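DUF917 domain-containing protein (Chromobacterium violaceum, PDB 2O3I) is of unknown function but belongs to the S-methyl thiohydantoin desulfurase-like family. Local coordinates at residues P139-L144 against A207-S212; P155-G160 against C165-V170. The protein carries 2 engineered substitutions. One frame throughout, in Å; residues are numbered along the deposited sequence.

Both contacts reach the mixed sheet, in which strand 203-211 lies beside strand 156-159 and the latter pairs with 165-171, the outermost strand within the chain. Interaction 1 packs the turn 139-144 against the C-terminal part of strand 203-211; interaction 2 is the hairpin next to it. Their centres are about 13 Å apart, and in sequence the hairpin falls between the two halves of interaction 1. They meet directly: Ala-207 O and Phe-157 N are 2.7 Å apart, a probable hydrogen bond, and the methyl of Met-210 packs on Pro-155, CE to CD 3.6 Å. Interaction 2 also faces the second subunit, whereas interaction 1 is buried within its own chain.

Interaction 1: residues P139-L144 against A207-S212; sequences PSLPML and AMWMMS
Leu-141 and Leu-144 close on the six-membered end of the Trp-209 indole, and Leu-141 also meets the selenomethionine Met-208; all four side chains are buried. The contacts are apolar. Leu-141 spreads its two methyls over both partners: CD2 lies 3.9 Å from Trp-209 CH2, while CD1 meets Met-208 CE, also at 3.9 Å, the two side chains reaching toward each other tip to tip. Leu-144 runs at about a right angle to the indole and brings CD1 to 3.8 Å from Trp-209 CZ3. Within strand 203-211, a bend at chi3 (-79°) of Met-208 carries the methyl over the indole, CE standing 3.6 Å above the centre of the ring plane. Consecutive side chains Met-208 and Trp-209 both point toward the turn; the left-handed backbone at Trp-209 (phi 60°, psi 48°) breaks the usual alternation, consistent with a beta bulge.

Leu-141 O sits at the indole edge, near its plane, 3.8 Å from Trp-209 CH2, and accepts the bond from Leu-144 N at 3.1 Å that closes the 3-10 turn just ahead of helix 145-148. Leu-141 N is hydrogen-bonded to Glu-188 OE2, and Tyr-146 stacks on Trp-209.

The contact thus joins a loop of the N-terminal family region to a strand of the C-terminal one. Since what crosses it is mostly methyls against a ring, it probably rests on close fit and the burial of apolar surface, while internal backbone bonds set the shape of the turn and Glu-188 ties it to helix 183-194.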
loop_
_atom_site.group_PDB
_atom_site.type_symbol
_atom_site.label_atom_id
_atom_site.label_comp_id
_atom_site.label_asym_id
_atom_site.label_seq_id
_atom_site.Cartn_x
_atom_site.Cartn_y
_atom_site.Cartn_z
ATOM N N PRO A 139 17.581 -7.074 7.598
ATOM C CA PRO A 139 16.439 -6.230 7.947
ATOM C C PRO A 139 15.612 -5.729 6.772
ATOM O O PRO A 139 14.436 -5.417 6.948
ATOM C CB PRO A 139 17.083 -5.089 8.725
ATOM C CG PRO A 139 18.380 -4.924 8.029
ATOM C CD PRO A 139 18.845 -6.366 7.874
ATOM N N SER A 140 16.209 -5.626 5.586
ATOM C CA SER A 140 15.445 -5.151 4.435
ATOM C C SER A 140 15.897 -5.724 3.091
ATOM O O SER A 140 17.045 -6.120 2.923
ATOM C CB SER A 140 15.441 -3.619 4.393
ATOM O OG SER A 140 16.588 -3.125 3.745
ATOM N N LEU A 141 14.969 -5.743 2.137
ATOM C CA LEU A 141 15.169 -6.312 0.805
ATOM C C LEU A 141 16.403 -5.970 -0.031
ATOM O O LEU A 141 16.918 -6.833 -0.737
ATOM C CB LEU A 141 13.915 -6.066 -0.038
ATOM C CG LEU A 141 12.594 -6.617 0.517
ATOM C CD1 LEU A 141 11.458 -6.189 -0.402
ATOM C CD2 LEU A 141 12.647 -8.136 0.637
ATOM N N PRO A 142 16.887 -4.717 0.008
ATOM C CA PRO A 142 18.075 -4.414 -0.808
ATOM C C PRO A 142 19.368 -5.119 -0.374
ATOM O O PRO A 142 20.387 -5.050 -1.065
ATOM C CB PRO A 142 18.186 -2.887 -0.714
ATOM C CG PRO A 142 17.523 -2.565 0.604
ATOM C CD PRO A 142 16.325 -3.490 0.600
HETATM N N MSE A 143 19.329 -5.788 0.770
HETATM C CA MSE A 143 20.508 -6.487 1.260
HETATM C C MSE A 143 20.558 -7.924 0.754
HETATM O O MSE A 143 21.516 -8.644 1.019
HETATM C CB MSE A 143 20.559 -6.432 2.797
HETATM C CG MSE A 143 21.150 -5.115 3.317
HETATM SE SE MSE A 143 20.673 -4.591 5.135
HETATM C CE MSE A 143 19.264 -3.349 4.703
ATOM N N LEU A 144 19.527 -8.332 0.020
ATOM C CA LEU A 144 19.485 -9.677 -0.548
ATOM C C LEU A 144 20.047 -9.628 -1.963
ATOM O O LEU A 144 19.866 -8.638 -2.671
ATOM C CB LEU A 144 18.051 -10.208 -0.581
ATOM C CG LEU A 144 17.377 -10.358 0.783
ATOM C CD1 LEU A 144 15.977 -10.915 0.602
ATOM C CD2 LEU A 144 18.211 -11.281 1.665
ATOM N N ALA A 207 5.216 -13.466 -2.175
ATOM C CA ALA A 207 5.788 -14.160 -3.316
ATOM C C ALA A 207 6.224 -13.076 -4.294
ATOM O O ALA A 207 5.398 -12.309 -4.806
ATOM C CB ALA A 207 4.755 -15.086 -3.961
HETATM N N MSE A 208 7.529 -13.002 -4.536
HETATM C CA MSE A 208 8.070 -12.000 -5.446
HETATM C C MSE A 208 9.368 -12.491 -6.077
HETATM O O MSE A 208 9.838 -13.595 -5.783
HETATM C CB MSE A 208 8.305 -10.674 -4.696
HETATM C CG MSE A 208 9.313 -10.746 -3.549
HETATM SE SE MSE A 208 9.408 -9.080 -2.546
HETATM C CE MSE A 208 10.529 -8.059 -3.749
ATOM N N TRP A 209 9.936 -11.669 -6.954
ATOM C CA TRP A 209 11.181 -12.007 -7.631
ATOM C C TRP A 209 11.102 -13.294 -8.470
ATOM O O TRP A 209 11.968 -14.173 -8.390
ATOM C CB TRP A 209 12.329 -12.092 -6.609
ATOM C CG TRP A 209 12.877 -10.733 -6.202
ATOM C CD1 TRP A 209 13.105 -9.664 -7.025
ATOM C CD2 TRP A 209 13.332 -10.336 -4.902
ATOM N NE1 TRP A 209 13.675 -8.633 -6.324
ATOM C CE2 TRP A 209 13.829 -9.015 -5.018
ATOM C CE3 TRP A 209 13.372 -10.969 -3.651
ATOM C CZ2 TRP A 209 14.360 -8.309 -3.931
ATOM C CZ3 TRP A 209 13.902 -10.268 -2.564
ATOM C CH2 TRP A 209 14.390 -8.951 -2.714
HETATM N N MSE A 210 10.053 -13.400 -9.274
HETATM C CA MSE A 210 9.896 -14.551 -10.152
HETATM C C MSE A 210 11.110 -14.561 -11.085
HETATM O O MSE A 210 11.508 -13.518 -11.607
HETATM C CB MSE A 210 8.610 -14.425 -10.962
HETATM C CG MSE A 210 7.339 -14.520 -10.137
HETATM SE SE MSE A 210 5.754 -14.306 -11.240
HETATM C CE MSE A 210 5.574 -12.381 -11.086
HETATM N N MSE A 211 11.702 -15.734 -11.293
HETATM C CA MSE A 211 12.884 -15.828 -12.143
HETATM C C MSE A 211 12.890 -17.007 -13.110
HETATM O O MSE A 211 12.332 -18.073 -12.829
HETATM C CB MSE A 211 14.146 -15.920 -11.274
HETATM C CG MSE A 211 14.329 -14.761 -10.294
HETATM SE SE MSE A 211 15.593 -15.184 -8.865
HETATM C CE MSE A 211 16.141 -13.432 -8.383
ATOM N N SER A 212 13.546 -16.799 -14.246
ATOM C CA SER A 212 13.705 -17.830 -15.255
ATOM C C SER A 212 15.022 -18.477 -14.850
ATOM O O SER A 212 15.780 -17.892 -14.084
ATOM C CB SER A 212 13.822 -17.203 -16.636
#

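Interaction 2: residues P155-G160 against C165-V170; sequences PAFLAG and CVELGV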
loop_
_atom_site.group_PDB
_atom_site.type_symbol
_atom_site.label_atom_id
_atom_site.label_comp_id
_atom_site.label_asym_id
_atom_site.label_seq_id
_atom_site.Cartn_x
_atom_site.Cartn_y
_atom_site.Cartn_z
ATOM N N PRO A 155 5.796 -8.208 -10.459
ATOM C CA PRO A 155 4.673 -8.372 -9.537
ATOM C C PRO A 155 5.026 -9.033 -8.210
ATOM O O PRO A 155 5.762 -10.024 -8.169
ATOM C CB PRO A 155 3.694 -9.221 -10.340
ATOM C CG PRO A 155 3.994 -8.857 -11.751
ATOM C CD PRO A 155 5.498 -8.842 -11.753
ATOM N N ALA A 156 4.496 -8.473 -7.126
ATOM C CA ALA A 156 4.713 -9.021 -5.792
ATOM C C ALA A 156 3.334 -9.485 -5.314
ATOM O O ALA A 156 2.330 -8.814 -5.561
ATOM C CB ALA A 156 5.263 -7.958 -4.864
ATOM N N PHE A 157 3.276 -10.630 -4.646
ATOM C CA PHE A 157 1.992 -11.130 -4.184
ATOM C C PHE A 157 1.950 -11.293 -2.667
ATOM O O PHE A 157 2.810 -11.946 -2.084
ATOM C CB PHE A 157 1.683 -12.478 -4.855
ATOM C CG PHE A 157 1.691 -12.431 -6.367
ATOM C CD1 PHE A 157 0.640 -11.838 -7.072
ATOM C CD2 PHE A 157 2.757 -12.961 -7.083
ATOM C CE1 PHE A 157 0.656 -11.773 -8.478
ATOM C CE2 PHE A 157 2.788 -12.902 -8.481
ATOM C CZ PHE A 157 1.733 -12.305 -9.181
ATOM N N LEU A 158 0.955 -10.671 -2.037
ATOM C CA LEU A 158 0.746 -10.776 -0.597
ATOM C C LEU A 158 -0.569 -11.528 -0.418
ATOM O O LEU A 158 -1.560 -11.220 -1.078
ATOM C CB LEU A 158 0.645 -9.395 0.048
ATOM C CG LEU A 158 1.942 -8.606 0.170
ATOM C CD1 LEU A 158 1.608 -7.200 0.662
ATOM C CD2 LEU A 158 2.906 -9.308 1.119
ATOM N N ALA A 159 -0.583 -12.517 0.468
ATOM C CA ALA A 159 -1.790 -13.305 0.664
ATOM C C ALA A 159 -2.177 -13.533 2.118
ATOM O O ALA A 159 -1.320 -13.610 2.999
ATOM C CB ALA A 159 -1.639 -14.638 -0.048
ATOM N N GLY A 160 -3.486 -13.634 2.345
ATOM C CA GLY A 160 -4.027 -13.877 3.675
ATOM C C GLY A 160 -4.210 -15.368 3.902
ATOM O O GLY A 160 -3.886 -16.178 3.031
ATOM N N CYS A 165 -5.927 -12.117 -1.528
ATOM C CA CYS A 165 -4.679 -12.003 -2.281
ATOM C C CYS A 165 -4.555 -10.595 -2.848
ATOM O O CYS A 165 -5.495 -10.067 -3.438
ATOM C CB CYS A 165 -4.631 -13.019 -3.431
ATOM S SG CYS A 165 -3.211 -12.815 -4.564
ATOM N N VAL A 166 -3.390 -9.990 -2.658
ATOM C CA VAL A 166 -3.132 -8.646 -3.146
ATOM C C VAL A 166 -1.885 -8.660 -4.022
ATOM O O VAL A 166 -0.879 -9.290 -3.677
ATOM C CB VAL A 166 -2.906 -7.650 -1.974
ATOM C CG1 VAL A 166 -2.618 -6.262 -2.513
ATOM C CG2 VAL A 166 -4.129 -7.609 -1.079
ATOM N N GLU A 167 -1.955 -7.977 -5.160
ATOM C CA GLU A 167 -0.815 -7.900 -6.059
ATOM C C GLU A 167 -0.290 -6.469 -6.086
ATOM O O GLU A 167 -1.062 -5.505 -6.044
ATOM C CB GLU A 167 -1.208 -8.326 -7.467
ATOM C CG GLU A 167 -0.043 -8.324 -8.437
ATOM C CD GLU A 167 -0.462 -8.627 -9.863
ATOM O OE1 GLU A 167 -1.304 -9.529 -10.067
ATOM O OE2 GLU A 167 0.059 -7.969 -10.780
ATOM N N LEU A 168 1.024 -6.330 -6.160
ATOM C CA LEU A 168 1.624 -5.011 -6.190
ATOM C C LEU A 168 2.671 -4.916 -7.292
ATOM O O LEU A 168 3.557 -5.760 -7.394
ATOM C CB LEU A 168 2.247 -4.705 -4.825
ATOM C CG LEU A 168 2.650 -3.278 -4.436
ATOM C CD1 LEU A 168 3.934 -2.903 -5.111
ATOM C CD2 LEU A 168 1.538 -2.301 -4.779
ATOM N N GLY A 169 2.544 -3.890 -8.128
ATOM C CA GLY A 169 3.491 -3.668 -9.207
ATOM C C GLY A 169 4.110 -2.296 -9.030
ATOM O O GLY A 169 3.401 -1.336 -8.733
ATOM N N VAL A 170 5.427 -2.193 -9.185
ATOM C CA VAL A 170 6.109 -0.908 -9.042
ATOM C C VAL A 170 7.065 -0.599 -10.190
ATOM O O VAL A 170 7.938 -1.401 -10.533
ATOM C CB VAL A 170 6.920 -0.822 -7.725
ATOM C CG1 VAL A 170 7.716 0.476 -7.689
ATOM C CG2 VAL A 170 5.987 -0.880 -6.528
#
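Segments 156-159 and 165-170 run antiparallel, their axes 4.6 Å apart at closest and 158° between directions, as the two arms of a beta hairpin. Two hydrogen-bonded pairs hold it. Ala-156 and Leu-168 exchange N-H...O bonds of 2.9 Å both ways; Leu-158 and Val-166 do the same, with Val-166 N to Leu-158 O at 2.7 Å. These last bonds are straighter than those of the first pair. Between them, at the non-hydrogen-bonded pair Phe-157 and Glu-167, the two CA-H groups point across instead, Glu-167 CA to Ala-156 O (3.3 Å) and Phe-157 CA to Val-166 O.

Ala-156, Leu-158, Val-166 and Leu-168 share one face of the hairpin, where Leu-158 also packs on helix 183-194. The other face carries Phe-157, Ala-159, Cys-165 and Glu-167, and helix 81-96 packs there against Phe-157 and Ala-159. Phe-157 and Glu-167 lie side by side, pointing the same way. With CG anti to the backbone N (chi1 -177°) and the chain extended beyond it, Glu-167 passes its CB and CG obliquely beside the CD1-CE1 side of the phenyl ring, CG out of the ring plane and 3.5 Å from Phe-157 CE1. Pro-155, after a cis peptide bond, flanks the carboxylate at OE2.

Arg-93 of helix 81-96 forms a salt bridge with Glu-167 OE2, which probably favours the ionised carboxylate. Strand 165-170 pairs antiparallel with a strand of the second subunit, continuing the sheet across the dimer; Glu-167 packs there on Glu-167 of that subunit. Glu-167 OE1 sits near the plane of the Phe-157 ring, 3.4 Å from CE1 at its edge, with ring and carboxylate planes turned 75° apart.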